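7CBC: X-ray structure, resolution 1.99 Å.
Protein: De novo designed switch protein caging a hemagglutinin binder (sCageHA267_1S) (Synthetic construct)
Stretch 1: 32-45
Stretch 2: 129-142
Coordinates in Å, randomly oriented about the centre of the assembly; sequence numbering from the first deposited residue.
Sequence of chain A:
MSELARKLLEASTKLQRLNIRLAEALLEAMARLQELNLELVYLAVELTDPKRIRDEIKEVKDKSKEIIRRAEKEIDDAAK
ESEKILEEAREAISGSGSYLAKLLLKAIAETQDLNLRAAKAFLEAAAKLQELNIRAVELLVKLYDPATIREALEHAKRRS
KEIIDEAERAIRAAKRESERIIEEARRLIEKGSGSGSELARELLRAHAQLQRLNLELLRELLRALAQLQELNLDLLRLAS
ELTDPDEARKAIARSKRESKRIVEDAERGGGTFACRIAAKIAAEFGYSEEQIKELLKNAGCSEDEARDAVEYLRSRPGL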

# COMPACT_ATOMS: atom_id res chain seq x y z
N ARG A 32 -11.55 -4.22 6.66
CA ARG A 32 -12.52 -5.30 6.82
C ARG A 32 -11.99 -6.37 7.76
O ARG A 32 -12.71 -6.82 8.66
CB ARG A 32 -12.89 -5.92 5.47
CG ARG A 32 -13.35 -4.93 4.41
CD ARG A 32 -14.77 -4.44 4.62
NE ARG A 32 -14.88 -3.53 5.75
CZ ARG A 32 -14.60 -2.23 5.70
NH1 ARG A 32 -14.20 -1.66 4.56
NH2 ARG A 32 -14.73 -1.50 6.80
N LEU A 33 -10.73 -6.81 7.56
CA LEU A 33 -10.15 -7.83 8.44
C LEU A 33 -10.20 -7.40 9.90
O LEU A 33 -10.56 -8.18 10.79
CB LEU A 33 -8.71 -8.13 8.04
CG LEU A 33 -8.45 -8.91 6.76
CD1 LEU A 33 -6.95 -8.93 6.47
CD2 LEU A 33 -9.01 -10.32 6.85
N GLN A 34 -9.80 -6.15 10.17
CA GLN A 34 -9.83 -5.63 11.53
C GLN A 34 -11.24 -5.63 12.08
O GLN A 34 -11.47 -5.98 13.25
CB GLN A 34 -9.27 -4.20 11.55
CG GLN A 34 -9.27 -3.56 12.92
CD GLN A 34 -8.26 -4.18 13.85
OE1 GLN A 34 -7.62 -5.19 13.52
NE2 GLN A 34 -8.08 -3.58 15.01
N GLU A 35 -12.21 -5.22 11.25
CA GLU A 35 -13.60 -5.22 11.66
C GLU A 35 -14.05 -6.60 12.11
O GLU A 35 -14.76 -6.74 13.11
CB GLU A 35 -14.45 -4.70 10.50
CG GLU A 35 -15.86 -4.34 10.87
CD GLU A 35 -16.61 -3.66 9.76
OE1 GLU A 35 -15.99 -3.29 8.72
OE2 GLU A 35 -17.84 -3.49 9.94
N LEU A 36 -13.60 -7.65 11.39
CA LEU A 36 -13.89 -9.02 11.79
C LEU A 36 -13.19 -9.39 13.09
O LEU A 36 -13.78 -10.03 13.96
CB LEU A 36 -13.48 -10.00 10.69
CG LEU A 36 -14.19 -9.91 9.36
CD1 LEU A 36 -13.80 -11.12 8.52
CD2 LEU A 36 -15.71 -9.86 9.58
N ASN A 37 -11.91 -9.03 13.22
CA ASN A 37 -11.19 -9.40 14.44
C ASN A 37 -11.85 -8.79 15.67
O ASN A 37 -12.02 -9.47 16.69
CB ASN A 37 -9.73 -9.00 14.35
CG ASN A 37 -8.90 -9.57 15.48
OD1 ASN A 37 -8.49 -10.74 15.44
ND2 ASN A 37 -8.67 -8.77 16.51
N LEU A 38 -12.25 -7.52 15.60
CA LEU A 38 -12.89 -6.91 16.75
C LEU A 38 -14.19 -7.62 17.08
O LEU A 38 -14.47 -7.91 18.25
CB LEU A 38 -13.13 -5.42 16.50
CG LEU A 38 -11.83 -4.61 16.43
CD1 LEU A 38 -12.15 -3.13 16.43
CD2 LEU A 38 -10.89 -4.97 17.57
N GLU A 39 -14.99 -7.92 16.05
CA GLU A 39 -16.23 -8.66 16.26
C GLU A 39 -15.98 -10.02 16.88
O GLU A 39 -16.74 -10.46 17.75
CB GLU A 39 -16.97 -8.81 14.93
CG GLU A 39 -17.54 -7.51 14.40
CD GLU A 39 -19.02 -7.40 14.70
OE1 GLU A 39 -19.68 -8.45 14.80
OE2 GLU A 39 -19.51 -6.26 14.85
N LEU A 40 -14.93 -10.71 16.43
CA LEU A 40 -14.64 -12.03 16.98
C LEU A 40 -14.24 -11.95 18.45
O LEU A 40 -14.66 -12.77 19.27
CB LEU A 40 -13.55 -12.70 16.15
CG LEU A 40 -13.09 -14.04 16.71
CD1 LEU A 40 -14.29 -14.99 16.87
CD2 LEU A 40 -11.99 -14.65 15.86
N VAL A 41 -13.41 -10.96 18.80
CA VAL A 41 -13.06 -10.77 20.20
C VAL A 41 -14.31 -10.52 21.03
O VAL A 41 -14.47 -11.07 22.12
CB VAL A 41 -12.05 -9.61 20.35
CG1 VAL A 41 -11.87 -9.28 21.81
CG2 VAL A 41 -10.74 -9.99 19.72
N TYR A 42 -15.23 -9.70 20.50
CA TYR A 42 -16.42 -9.34 21.26
C TYR A 42 -17.28 -10.56 21.54
O TYR A 42 -17.86 -10.68 22.63
CB TYR A 42 -17.21 -8.27 20.51
CG TYR A 42 -18.34 -7.66 21.32
CD1 TYR A 42 -18.19 -6.41 21.92
CD2 TYR A 42 -19.54 -8.32 21.48
CE1 TYR A 42 -19.23 -5.85 22.67
CE2 TYR A 42 -20.56 -7.78 22.23
CZ TYR A 42 -20.41 -6.54 22.81
OH TYR A 42 -21.45 -6.00 23.55
N LEU A 43 -17.37 -11.48 20.59
CA LEU A 43 -18.18 -12.67 20.79
C LEU A 43 -17.50 -13.68 21.70
O LEU A 43 -18.18 -14.41 22.43
CB LEU A 43 -18.52 -13.31 19.45
CG LEU A 43 -20.03 -13.34 19.17
CD1 LEU A 43 -20.33 -14.17 17.94
CD2 LEU A 43 -20.82 -13.86 20.39
N ALA A 44 -16.16 -13.72 21.68
CA ALA A 44 -15.42 -14.60 22.58
C ALA A 44 -15.59 -14.22 24.04
O ALA A 44 -15.36 -15.06 24.91
CB ALA A 44 -13.94 -14.60 22.21
N VAL A 45 -15.96 -12.96 24.32
CA VAL A 45 -16.28 -12.56 25.69
C VAL A 45 -17.58 -13.21 26.15
O VAL A 45 -17.71 -13.63 27.30
CB VAL A 45 -16.35 -11.02 25.77
CG1 VAL A 45 -16.93 -10.57 27.09
CG2 VAL A 45 -14.97 -10.41 25.56
N LEU A 129 -1.04 -12.21 10.19
CA LEU A 129 -1.55 -11.65 11.43
C LEU A 129 -3.00 -12.07 11.66
O LEU A 129 -3.39 -12.36 12.79
CB LEU A 129 -1.43 -10.13 11.44
CG LEU A 129 -0.01 -9.58 11.41
CD1 LEU A 129 -0.04 -8.06 11.25
CD2 LEU A 129 0.74 -9.97 12.67
N GLN A 130 -3.81 -12.12 10.60
CA GLN A 130 -5.20 -12.53 10.78
C GLN A 130 -5.30 -13.96 11.29
O GLN A 130 -5.98 -14.24 12.28
CB GLN A 130 -5.97 -12.39 9.47
CG GLN A 130 -7.48 -12.59 9.63
CD GLN A 130 -8.15 -11.38 10.26
OE1 GLN A 130 -7.49 -10.44 10.71
NE2 GLN A 130 -9.48 -11.39 10.28
N GLU A 131 -4.62 -14.89 10.61
CA GLU A 131 -4.62 -16.28 11.06
C GLU A 131 -4.12 -16.39 12.49
O GLU A 131 -4.72 -17.09 13.32
CB GLU A 131 -3.78 -17.10 10.09
CG GLU A 131 -3.24 -18.40 10.66
CD GLU A 131 -2.19 -19.01 9.74
OE1 GLU A 131 -1.55 -18.25 8.99
OE2 GLU A 131 -2.01 -20.25 9.77
N LEU A 132 -3.03 -15.69 12.80
CA LEU A 132 -2.55 -15.60 14.17
C LEU A 132 -3.62 -15.07 15.10
O LEU A 132 -3.81 -15.60 16.20
CB LEU A 132 -1.31 -14.71 14.23
CG LEU A 132 -0.81 -14.46 15.65
CD1 LEU A 132 0.06 -15.62 16.07
CD2 LEU A 132 -0.04 -13.16 15.72
N ASN A 133 -4.34 -14.03 14.67
CA ASN A 133 -5.32 -13.43 15.58
C ASN A 133 -6.52 -14.35 15.80
O ASN A 133 -7.12 -14.33 16.87
CB ASN A 133 -5.76 -12.08 15.04
CG ASN A 133 -4.67 -11.03 15.15
OD1 ASN A 133 -3.83 -11.09 16.05
ND2 ASN A 133 -4.65 -10.08 14.22
N ILE A 134 -6.87 -15.16 14.80
CA ILE A 134 -7.97 -16.10 14.98
C ILE A 134 -7.54 -17.24 15.90
O ILE A 134 -8.27 -17.63 16.82
CB ILE A 134 -8.43 -16.63 13.62
CG1 ILE A 134 -8.80 -15.47 12.71
CG2 ILE A 134 -9.61 -17.57 13.81
CD1 ILE A 134 -9.21 -15.90 11.32
N ARG A 135 -6.36 -17.80 15.65
CA ARG A 135 -5.85 -18.89 16.47
C ARG A 135 -5.72 -18.46 17.92
O ARG A 135 -6.01 -19.23 18.84
CB ARG A 135 -4.50 -19.36 15.91
CG ARG A 135 -4.08 -20.74 16.38
CD ARG A 135 -2.64 -21.08 16.00
NE ARG A 135 -2.26 -20.62 14.66
CZ ARG A 135 -1.17 -19.88 14.40
NH1 ARG A 135 -0.37 -19.52 15.40
NH2 ARG A 135 -0.89 -19.51 13.16
N ALA A 136 -5.31 -17.21 18.13
CA ALA A 136 -5.17 -16.68 19.49
C ALA A 136 -6.51 -16.68 20.22
O ALA A 136 -6.60 -17.12 21.37
CB ALA A 136 -4.58 -15.27 19.44
N VAL A 137 -7.56 -16.17 19.57
CA VAL A 137 -8.89 -16.18 20.19
C VAL A 137 -9.33 -17.61 20.45
O VAL A 137 -9.80 -17.95 21.55
CB VAL A 137 -9.89 -15.42 19.30
CG1 VAL A 137 -11.32 -15.80 19.68
CG2 VAL A 137 -9.68 -13.92 19.41
N GLU A 138 -9.19 -18.47 19.43
CA GLU A 138 -9.57 -19.87 19.52
C GLU A 138 -8.93 -20.56 20.72
O GLU A 138 -9.60 -21.30 21.46
CB GLU A 138 -9.15 -20.54 18.21
CG GLU A 138 -9.61 -21.95 17.94
CD GLU A 138 -9.20 -22.38 16.54
OE1 GLU A 138 -7.98 -22.37 16.25
OE2 GLU A 138 -10.07 -22.72 15.71
N LEU A 139 -7.64 -20.33 20.95
CA LEU A 139 -6.97 -20.93 22.09
C LEU A 139 -7.31 -20.22 23.39
O LEU A 139 -7.35 -20.86 24.45
CB LEU A 139 -5.46 -20.92 21.86
CG LEU A 139 -4.64 -21.94 22.64
CD1 LEU A 139 -4.67 -23.28 21.94
CD2 LEU A 139 -3.21 -21.43 22.79
N LEU A 140 -7.59 -18.92 23.35
CA LEU A 140 -7.89 -18.20 24.58
C LEU A 140 -9.23 -18.60 25.17
O LEU A 140 -9.40 -18.59 26.40
CB LEU A 140 -7.83 -16.69 24.36
CG LEU A 140 -6.40 -16.10 24.38
CD1 LEU A 140 -6.38 -14.61 24.04
CD2 LEU A 140 -5.69 -16.36 25.70
N VAL A 141 -10.21 -18.98 24.34
CA VAL A 141 -11.52 -19.29 24.89
C VAL A 141 -11.53 -20.63 25.62
O VAL A 141 -12.35 -20.85 26.52
CB VAL A 141 -12.60 -19.24 23.79
CG1 VAL A 141 -12.72 -17.84 23.23
CG2 VAL A 141 -12.29 -20.24 22.69
N LYS A 142 -10.62 -21.55 25.26
CA LYS A 142 -10.54 -22.84 25.93
C LYS A 142 -9.72 -22.80 27.22
O LYS A 142 -9.86 -23.69 28.06
CB LYS A 142 -9.93 -23.91 25.01
CG LYS A 142 -10.29 -23.79 23.55
CD LYS A 142 -9.90 -25.06 22.79
CE LYS A 142 -9.91 -24.82 21.27
NZ LYS A 142 -10.92 -23.80 20.87

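Between these two helices, which run parallel to within 2° with axes 10.5 Å apart, the polar link is a single weak hydrogen bond, from a buried glutamine to a backbone carbonyl. Gln130 NE2 lies 3.4 Å from Leu33 O, an oxygen that already accepts the helical bond from Asn37 N at 2.9 Å. With chi1 t and chi2 p, the Gln130 side chain reaches across to the neighboring helix. Glutamine suits this site because its flexible arm combines an apolar stem with an amide that can add a second, weak donor to a carbonyl already used by the helix; NE2 is bonded elsewhere in the structure as well. Of the 455 Å² buried in all, Gln130 contributes the largest share.

One turn on, Asn37 faces Asn133, yet the two amides do not pair: Asn37, short enough to fit here, places OD1 3.1 Å from Asn133 CB, while the Asn133 amide finds its partners elsewhere in the structure.

Beyond this polar layer the contact is apolar. Val137, beta-branched and compact, contacts three residues of the other helix: its CG1 lies 3.9 Å from Leu40 CG and 3.8 Å from Ala44 CB, and its CG2 lies 4.1 Å from Val41 CG2. The longer Leu40 also reaches Ile134, Leu40 CD2 to Ile134 CG2 at 4.3 Å. Ala44, with only a methyl, allows close approach: its CB meets Val141 CG1 at 3.6 Å.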